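PDB 3WEU: L-lysine 6-oxidase from Marinomonas mediterranea, which oxidises the side-chain amino group of L-lysine with a cysteine tryptophylquinone cofactor, releasing ammonium and the hydrogen peroxide that makes it antibacterial. Local coordinates for residues A[63-68]-A[83-88]; A[142-147]-A[183-188]. All blocks are in the same frame, centred on the assembly; numbering follows the deposited sequence.

Interaction 1. Residues A[63-68]-A[83-88]; sequences FKVFGA and IEWTVH
Trp85 reaches across to Phe63 and Val65 with the outer end of its indole, so that the six-membered ring lies against strand 63-66. Its CG stands anti to the carbonyl carbon (chi1 -58°), and from there the ring system extends toward the other strand. Three ring atoms do the touching. CZ3 meets CB of Phe63 at 4.0 Å. CH2 meets CB of Val65, also at 4.0 Å, and CZ2 comes within 3.9 Å of the carbonyl O of Phe63. Between these contacts the carbonyl carbon of Lys64 lies near the ring plane, 4.1 Å from CH2, so the indole meets backbone as well as side chains. The side chains of Val65 and Trp85 cross obliquely, and CG1 of Val65 lies 4.2 Å from both CH2 and CZ2 of Trp85. The same methyl also makes a looser contact, 4.4 Å from CD1 of Ile83. CG2 of Ile83 sits over one face of the indole, 3.3 Å above its plane and displaced toward the rim, so the tryptophan is bordered by its own strand as well as by the one it faces. Of the Phe63 side chain it is CB that meets the indole; the end leads away, and the side chain also packs on Leu193 and Val195. Cys228 borders Val65, Ile83 and Trp85. The indole N-H is not left without a partner in this buried setting, because NE1 is hydrogen-bonded to the carbonyl O of Gly191. No hydrogen bond joins the two segments, whose strand axes pass 10.1 Å apart, their N-to-C directions 130° from each other. This spacing, filled by inward-pointing apolar side chains, is that of two beta layers packed face to face, consistent with the beta-sandwich core of an E-set-type N-terminal domain.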
ATOM      1  N   PHE A  63      41.750 -19.870   2.792  1.00 17.07           N
ATOM      2  CA  PHE A  63      41.853 -21.174   3.388  1.00 16.73           C
ATOM      3  C   PHE A  63      43.227 -21.748   3.083  1.00 17.65           C
ATOM      4  O   PHE A  63      43.782 -21.515   1.983  1.00 19.20           O
ATOM      5  CB  PHE A  63      40.831 -22.160   2.816  1.00 16.20           C
ATOM      6  CG  PHE A  63      39.392 -21.883   3.144  1.00 15.74           C
ATOM      7  CD1 PHE A  63      38.677 -21.017   2.406  1.00 15.97           C
ATOM      8  CD2 PHE A  63      38.724 -22.639   4.124  1.00 16.18           C
ATOM      9  CE1 PHE A  63      37.335 -20.789   2.668  1.00 16.86           C
ATOM     10  CE2 PHE A  63      37.357 -22.445   4.377  1.00 17.08           C
ATOM     11  CZ  PHE A  63      36.650 -21.522   3.645  1.00 16.86           C
ATOM     12  N   LYS A  64      43.751 -22.491   4.037  1.00 17.00           N
ATOM     13  CA  LYS A  64      45.097 -23.115   3.994  1.00 19.02           C
ATOM     14  C   LYS A  64      44.902 -24.599   4.290  1.00 20.95           C
ATOM     15  O   LYS A  64      43.931 -24.995   4.970  1.00 19.00           O
ATOM     16  CB  LYS A  64      45.977 -22.514   5.001  1.00 19.16           C
ATOM     17  CG  LYS A  64      46.241 -21.036   4.717  1.00 20.13           C
ATOM     18  CD  LYS A  64      47.255 -20.458   5.711  1.00 21.05           C
ATOM     19  CE  LYS A  64      47.302 -18.943   5.580  1.00 21.74           C
ATOM     20  NZ  LYS A  64      48.290 -18.355   6.545  1.00 21.44           N
ATOM     21  N   VAL A  65      45.766 -25.419   3.705  1.00 20.77           N
ATOM     22  CA  VAL A  65      45.698 -26.868   3.914  1.00 19.40           C
ATOM     23  C   VAL A  65      47.030 -27.267   4.508  1.00 19.77           C
ATOM     24  O   VAL A  65      48.097 -26.697   4.173  1.00 20.12           O
ATOM     25  CB  VAL A  65      45.321 -27.623   2.620  1.00 20.63           C
ATOM     26  CG1 VAL A  65      46.286 -27.243   1.511  1.00 20.95           C
ATOM     27  CG2 VAL A  65      45.289 -29.140   2.822  1.00 20.76           C
ATOM     28  N   PHE A  66      46.966 -28.225   5.440  1.00 19.36           N
ATOM     29  CA  PHE A  66      48.124 -28.613   6.223  1.00 19.27           C
ATOM     30  C   PHE A  66      48.318 -30.107   6.197  1.00 21.15           C
ATOM     31  O   PHE A  66      47.336 -30.841   6.211  1.00 21.20           O
ATOM     32  CB  PHE A  66      47.906 -28.193   7.682  1.00 20.70           C
ATOM     33  CG  PHE A  66      47.821 -26.718   7.853  1.00 19.99           C
ATOM     34  CD1 PHE A  66      46.649 -26.059   7.599  1.00 20.12           C
ATOM     35  CD2 PHE A  66      48.941 -25.978   8.173  1.00 21.32           C
ATOM     36  CE1 PHE A  66      46.575 -24.673   7.751  1.00 21.52           C
ATOM     37  CE2 PHE A  66      48.863 -24.586   8.305  1.00 23.79           C
ATOM     38  CZ  PHE A  66      47.678 -23.954   8.037  1.00 22.19           C
ATOM     39  N   GLY A  67      49.575 -30.549   6.220  1.00 23.03           N
ATOM     40  CA  GLY A  67      49.883 -31.966   6.218  1.00 25.71           C
ATOM     41  C   GLY A  67      49.844 -32.557   7.614  1.00 33.01           C
ATOM     42  O   GLY A  67      49.417 -31.895   8.598  1.00 34.55           O
ATOM     43  N   ALA A  68      50.266 -33.821   7.688  1.00 36.80           N
ATOM     44  CA  ALA A  68      49.980 -34.695   8.845  1.00 38.97           C
ATOM     45  C   ALA A  68      50.716 -34.180  10.067  1.00 40.52           C
ATOM     46  O   ALA A  68      50.215 -34.307  11.185  1.00 41.20           O
ATOM     47  CB  ALA A  68      50.399 -36.127   8.563  1.00 41.65           C
ATOM     48  N   ILE A  83      46.891 -28.475  -6.100  1.00 20.69           N
ATOM     49  CA  ILE A  83      45.973 -28.324  -4.990  1.00 19.65           C
ATOM     50  C   ILE A  83      44.738 -27.739  -5.652  1.00 20.31           C
ATOM     51  O   ILE A  83      44.794 -26.668  -6.172  1.00 21.20           O
ATOM     52  CB  ILE A  83      46.527 -27.368  -3.902  1.00 19.83           C
ATOM     53  CG1 ILE A  83      47.804 -27.960  -3.280  1.00 20.72           C
ATOM     54  CG2 ILE A  83      45.430 -27.112  -2.880  1.00 19.56           C
ATOM     55  CD1 ILE A  83      48.538 -27.035  -2.256  1.00 23.32           C
ATOM     56  N   GLU A  84      43.633 -28.467  -5.583  1.00 18.67           N
ATOM     57  CA  GLU A  84      42.423 -28.068  -6.256  1.00 21.45           C
ATOM     58  C   GLU A  84      41.353 -27.934  -5.214  1.00 20.52           C
ATOM     59  O   GLU A  84      41.095 -28.857  -4.456  1.00 21.93           O
ATOM     60  CB  GLU A  84      41.979 -29.081  -7.273  1.00 22.30           C
ATOM     61  CG  GLU A  84      40.877 -28.512  -8.134  1.00 26.26           C
ATOM     62  CD  GLU A  84      40.575 -29.398  -9.345  1.00 32.10           C
ATOM     63  OE1 GLU A  84      40.768 -30.633  -9.265  1.00 32.99           O
ATOM     64  OE2 GLU A  84      40.170 -28.821 -10.358  1.00 32.03           O
ATOM     65  N   TRP A  85      40.732 -26.778  -5.217  1.00 20.05           N
ATOM     66  CA  TRP A  85      39.717 -26.486  -4.248  1.00 20.34           C
ATOM     67  C   TRP A  85      38.421 -26.478  -5.001  1.00 19.82           C
ATOM     68  O   TRP A  85      38.343 -25.868  -6.048  1.00 22.69           O
ATOM     69  CB  TRP A  85      39.986 -25.063  -3.696  1.00 20.31           C
ATOM     70  CG  TRP A  85      41.313 -24.826  -3.074  1.00 18.81           C
ATOM     71  CD1 TRP A  85      42.440 -24.327  -3.662  1.00 19.59           C
ATOM     72  CD2 TRP A  85      41.619 -25.003  -1.712  1.00 20.81           C
ATOM     73  NE1 TRP A  85      43.446 -24.202  -2.741  1.00 21.74           N
ATOM     74  CE2 TRP A  85      42.957 -24.586  -1.519  1.00 19.78           C
ATOM     75  CE3 TRP A  85      40.869 -25.433  -0.610  1.00 18.22           C
ATOM     76  CZ2 TRP A  85      43.582 -24.640  -0.284  1.00 18.53           C
ATOM     77  CZ3 TRP A  85      41.476 -25.458   0.597  1.00 20.68           C
ATOM     78  CH2 TRP A  85      42.827 -25.064   0.768  1.00 19.92           C
ATOM     79  N   THR A  86      37.383 -27.114  -4.452  1.00 20.28           N
ATOM     80  CA  THR A  86      36.092 -27.124  -5.028  1.00 20.08           C
ATOM     81  C   THR A  86      35.133 -26.623  -3.984  1.00 19.62           C
ATOM     82  O   THR A  86      35.033 -27.165  -2.886  1.00 19.65           O
ATOM     83  CB  THR A  86      35.724 -28.551  -5.493  1.00 20.95           C
ATOM     84  OG1 THR A  86      36.635 -28.905  -6.540  1.00 21.51           O
ATOM     85  CG2 THR A  86      34.397 -28.587  -6.009  1.00 22.30           C
ATOM     86  N   VAL A  87      34.474 -25.531  -4.304  1.00 18.64           N
ATOM     87  CA  VAL A  87      33.549 -24.919  -3.361  1.00 18.80           C
ATOM     88  C   VAL A  87      32.168 -24.900  -3.921  1.00 19.96           C
ATOM     89  O   VAL A  87      31.912 -24.402  -5.078  1.00 20.21           O
ATOM     90  CB  VAL A  87      33.985 -23.471  -3.046  1.00 17.68           C
ATOM     91  CG1 VAL A  87      32.983 -22.847  -2.078  1.00 18.76           C
ATOM     92  CG2 VAL A  87      35.396 -23.461  -2.508  1.00 18.13           C
ATOM     93  N   HIS A  88      31.243 -25.437  -3.140  1.00 19.08           N
ATOM     94  CA  HIS A  88      29.878 -25.445  -3.556  1.00 18.71           C
ATOM     95  C   HIS A  88      28.966 -24.626  -2.614  1.00 17.41           C
ATOM     96  O   HIS A  88      28.579 -25.094  -1.561  1.00 17.88           O
ATOM     97  CB  HIS A  88      29.357 -26.903  -3.701  1.00 20.72           C
ATOM     98  CG  HIS A  88      27.999 -27.016  -4.349  1.00 21.26           C
ATOM     99  ND1 HIS A  88      27.395 -28.244  -4.608  1.00 22.15           N
ATOM    100  CD2 HIS A  88      27.118 -26.080  -4.754  1.00 22.19           C
ATOM    101  CE1 HIS A  88      26.216 -28.043  -5.162  1.00 22.63           C
ATOM    102  NE2 HIS A  88      26.040 -26.743  -5.311  1.00 24.59           N
TER

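Interaction 2. Residues A[142-147]-A[183-188]; sequences RSVSGV and GTLRTD
Thr187 grips Gly146 where two strands of the N-terminal, probably E-set-like beta-sandwich domain run nearly parallel, 17° apart, with axes 6.6 Å from each other. No backbone hydrogen bond joins these segments: strand 137-145 pairs with 80-91, and strand 181-187 with 150-154 and 193-196, so the contact is made largely by side chains. Starting at CB, Thr187 already lies 3.2 Å from the carbonyl O of Gly146. At the branch, OG1 falls between the backbone N and the carbonyl carbon (chi1 56°) and donates a short hydrogen bond of 2.6 Å to that same oxygen. The hydroxyl approaches from above the carbonyl plane, 45° out of it. OG1 is also hydrogen-bonded to the N of Ala149, so one hydroxyl links the end of 183-187 to two places, Gly146 and Ala149. The other branch is apolar: CG2 packs on both methyls of Val144 (CG1 at 3.7 Å) and lies 3.7 Å from O of Gly146, the valine and threonine side chains passing alongside one another with opposed directions. Toward the start of the strands Leu185 takes over. Its CB rests against Val144, while CD1 lies 3.7 Å from CB of Arg142 and 3.5 Å from the carbonyl O of Arg142.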
ATOM      1  N   ARG A 142      32.185 -24.741  -8.110  1.00 19.32           N
ATOM      2  CA  ARG A 142      33.245 -24.246  -8.972  1.00 20.96           C
ATOM      3  C   ARG A 142      34.509 -24.761  -8.361  1.00 21.75           C
ATOM      4  O   ARG A 142      34.560 -25.001  -7.142  1.00 21.32           O
ATOM      5  CB  ARG A 142      33.299 -22.708  -9.019  1.00 20.00           C
ATOM      6  CG  ARG A 142      32.147 -21.959  -9.646  1.00 22.03           C
ATOM      7  CD  ARG A 142      31.912 -22.293 -11.118  1.00 20.71           C
ATOM      8  NE  ARG A 142      30.707 -21.698 -11.618  1.00 19.13           N
ATOM      9  CZ  ARG A 142      29.479 -22.183 -11.440  1.00 17.73           C
ATOM     10  NH1 ARG A 142      29.280 -23.252 -10.718  1.00 20.59           N
ATOM     11  NH2 ARG A 142      28.444 -21.541 -11.917  1.00 22.86           N
ATOM     12  N   SER A 143      35.554 -24.888  -9.185  1.00 22.57           N
ATOM     13  CA  SER A 143      36.897 -25.328  -8.786  1.00 19.93           C
ATOM     14  C   SER A 143      37.952 -24.314  -9.213  1.00 21.71           C
ATOM     15  O   SER A 143      37.821 -23.613 -10.241  1.00 22.14           O
ATOM     16  CB  SER A 143      37.203 -26.656  -9.472  1.00 23.79           C
ATOM     17  OG  SER A 143      36.357 -27.632  -8.871  1.00 27.50           O
ATOM     18  N   VAL A 144      38.972 -24.192  -8.404  1.00 18.92           N
ATOM     19  CA  VAL A 144      40.084 -23.353  -8.719  1.00 22.00           C
ATOM     20  C   VAL A 144      41.343 -24.085  -8.301  1.00 19.02           C
ATOM     21  O   VAL A 144      41.355 -24.828  -7.343  1.00 19.39           O
ATOM     22  CB  VAL A 144      39.807 -22.000  -8.013  1.00 27.09           C
ATOM     23  CG1 VAL A 144      40.110 -22.055  -6.515  1.00 28.40           C
ATOM     24  CG2 VAL A 144      40.502 -20.912  -8.657  1.00 31.10           C
ATOM     25  N   SER A 145      42.429 -23.859  -9.034  1.00 21.40           N
ATOM     26  CA  SER A 145      43.739 -24.358  -8.694  1.00 19.84           C
ATOM     27  C   SER A 145      44.815 -23.586  -9.395  1.00 20.17           C
ATOM     28  O   SER A 145      44.583 -22.894 -10.398  1.00 21.31           O
ATOM     29  CB  SER A 145      43.884 -25.790  -9.096  1.00 24.22           C
ATOM     30  OG  SER A 145      43.710 -25.926 -10.510  1.00 22.97           O
ATOM     31  N   GLY A 146      45.998 -23.686  -8.868  1.00 20.13           N
ATOM     32  CA  GLY A 146      47.136 -23.016  -9.503  1.00 20.67           C
ATOM     33  C   GLY A 146      47.400 -21.619  -8.944  1.00 23.41           C
ATOM     34  O   GLY A 146      46.842 -21.168  -7.908  1.00 21.05           O
ATOM     35  N   VAL A 147      48.248 -20.908  -9.680  1.00 20.95           N
ATOM     36  CA  VAL A 147      48.725 -19.587  -9.312  1.00 21.54           C
ATOM     37  C   VAL A 147      47.779 -18.520  -9.767  1.00 22.76           C
ATOM     38  O   VAL A 147      47.477 -18.400 -10.951  1.00 21.97           O
ATOM     39  CB  VAL A 147      50.139 -19.362  -9.914  1.00 21.65           C
ATOM     40  CG1 VAL A 147      50.607 -17.986  -9.640  1.00 22.69           C
ATOM     41  CG2 VAL A 147      51.080 -20.419  -9.347  1.00 22.78           C
ATOM     42  N   GLY A 183      29.342 -15.304  -6.028  1.00 18.21           N
ATOM     43  CA  GLY A 183      30.619 -14.813  -5.612  1.00 19.82           C
ATOM     44  C   GLY A 183      31.742 -15.232  -6.531  1.00 19.97           C
ATOM     45  O   GLY A 183      31.522 -15.437  -7.716  1.00 18.06           O
ATOM     46  N   THR A 184      32.942 -15.319  -5.976  1.00 18.91           N
ATOM     47  CA  THR A 184      34.163 -15.483  -6.773  1.00 20.64           C
ATOM     48  C   THR A 184      35.147 -16.381  -6.035  1.00 19.26           C
ATOM     49  O   THR A 184      35.373 -16.198  -4.834  1.00 19.01           O
ATOM     50  CB  THR A 184      34.827 -14.104  -7.008  1.00 18.62           C
ATOM     51  OG1 THR A 184      33.883 -13.117  -7.452  1.00 18.05           O
ATOM     52  CG2 THR A 184      35.982 -14.204  -7.981  1.00 20.89           C
ATOM     53  N   LEU A 185      35.766 -17.349  -6.708  1.00 18.87           N
ATOM     54  CA  LEU A 185      36.840 -18.149  -6.136  1.00 16.63           C
ATOM     55  C   LEU A 185      38.145 -17.664  -6.751  1.00 19.04           C
ATOM     56  O   LEU A 185      38.199 -17.309  -7.948  1.00 20.42           O
ATOM     57  CB  LEU A 185      36.755 -19.642  -6.475  1.00 19.42           C
ATOM     58  CG  LEU A 185      35.490 -20.349  -6.071  1.00 17.86           C
ATOM     59  CD1 LEU A 185      35.669 -21.844  -6.248  1.00 20.08           C
ATOM     60  CD2 LEU A 185      35.121 -20.001  -4.614  1.00 17.44           C
ATOM     61  N   ARG A 186      39.153 -17.518  -5.904  1.00 17.37           N
ATOM     62  CA  ARG A 186      40.485 -17.211  -6.379  1.00 17.99           C
ATOM     63  C   ARG A 186      41.497 -18.138  -5.729  1.00 16.74           C
ATOM     64  O   ARG A 186      41.199 -18.790  -4.719  1.00 19.98           O
ATOM     65  CB  ARG A 186      40.848 -15.788  -6.035  1.00 17.59           C
ATOM     66  CG  ARG A 186      40.221 -14.768  -6.910  1.00 20.20           C
ATOM     67  CD  ARG A 186      40.529 -13.370  -6.383  1.00 20.43           C
ATOM     68  NE  ARG A 186      40.162 -12.304  -7.336  1.00 21.47           N
ATOM     69  CZ  ARG A 186      40.987 -11.700  -8.202  1.00 20.77           C
ATOM     70  NH1 ARG A 186      42.230 -12.076  -8.376  1.00 20.94           N
ATOM     71  NH2 ARG A 186      40.524 -10.744  -8.971  1.00 20.84           N
ATOM     72  N   THR A 187      42.714 -18.108  -6.242  1.00 17.37           N
ATOM     73  CA  THR A 187      43.864 -18.589  -5.549  1.00 16.34           C
ATOM     74  C   THR A 187      44.863 -17.469  -5.502  1.00 17.36           C
ATOM     75  O   THR A 187      44.838 -16.580  -6.349  1.00 20.42           O
ATOM     76  CB  THR A 187      44.568 -19.788  -6.175  1.00 18.38           C
ATOM     77  OG1 THR A 187      44.920 -19.466  -7.529  1.00 19.71           O
ATOM     78  CG2 THR A 187      43.663 -21.082  -6.057  1.00 18.32           C
ATOM     79  N   ASP A 188      45.743 -17.549  -4.523  1.00 17.83           N
ATOM     80  CA  ASP A 188      46.811 -16.562  -4.320  1.00 18.42           C
ATOM     81  C   ASP A 188      48.006 -17.106  -5.106  1.00 19.06           C
ATOM     82  O   ASP A 188      47.854 -18.074  -5.911  1.00 19.49           O
ATOM     83  CB  ASP A 188      47.119 -16.275  -2.841  1.00 18.53           C
ATOM     84  CG  ASP A 188      47.855 -17.375  -2.126  1.00 19.15           C
ATOM     85  OD1 ASP A 188      48.105 -18.469  -2.699  1.00 21.28           O
ATOM     86  OD2 ASP A 188      48.169 -17.174  -0.922  1.00 20.04           O
TER

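In the fold
Strands 80-91 and 137-145 are antiparallel neighbours in the sheet, and they bring interactions 1 and 2 into direct touch, with centres 11 Å apart. A probable backbone hydrogen bond runs from Val87 N to Arg142 O (2.9 Å), and Thr86 OG1 lies 2.7 Å from Ser143 OG, probably hydrogen-bonded. On the inward-pointing side Trp85 touches Val144, so the two apolar clusters adjoin, and Leu193 packs against Phe63, Trp85 and Val144. Both contacts lie about 27 Å from the centre of the chain, measured between centres. Neither includes Cys516 or Trp581, the residues that form the cysteine tryptophylquinone; both are structural packing within the N-terminal domain.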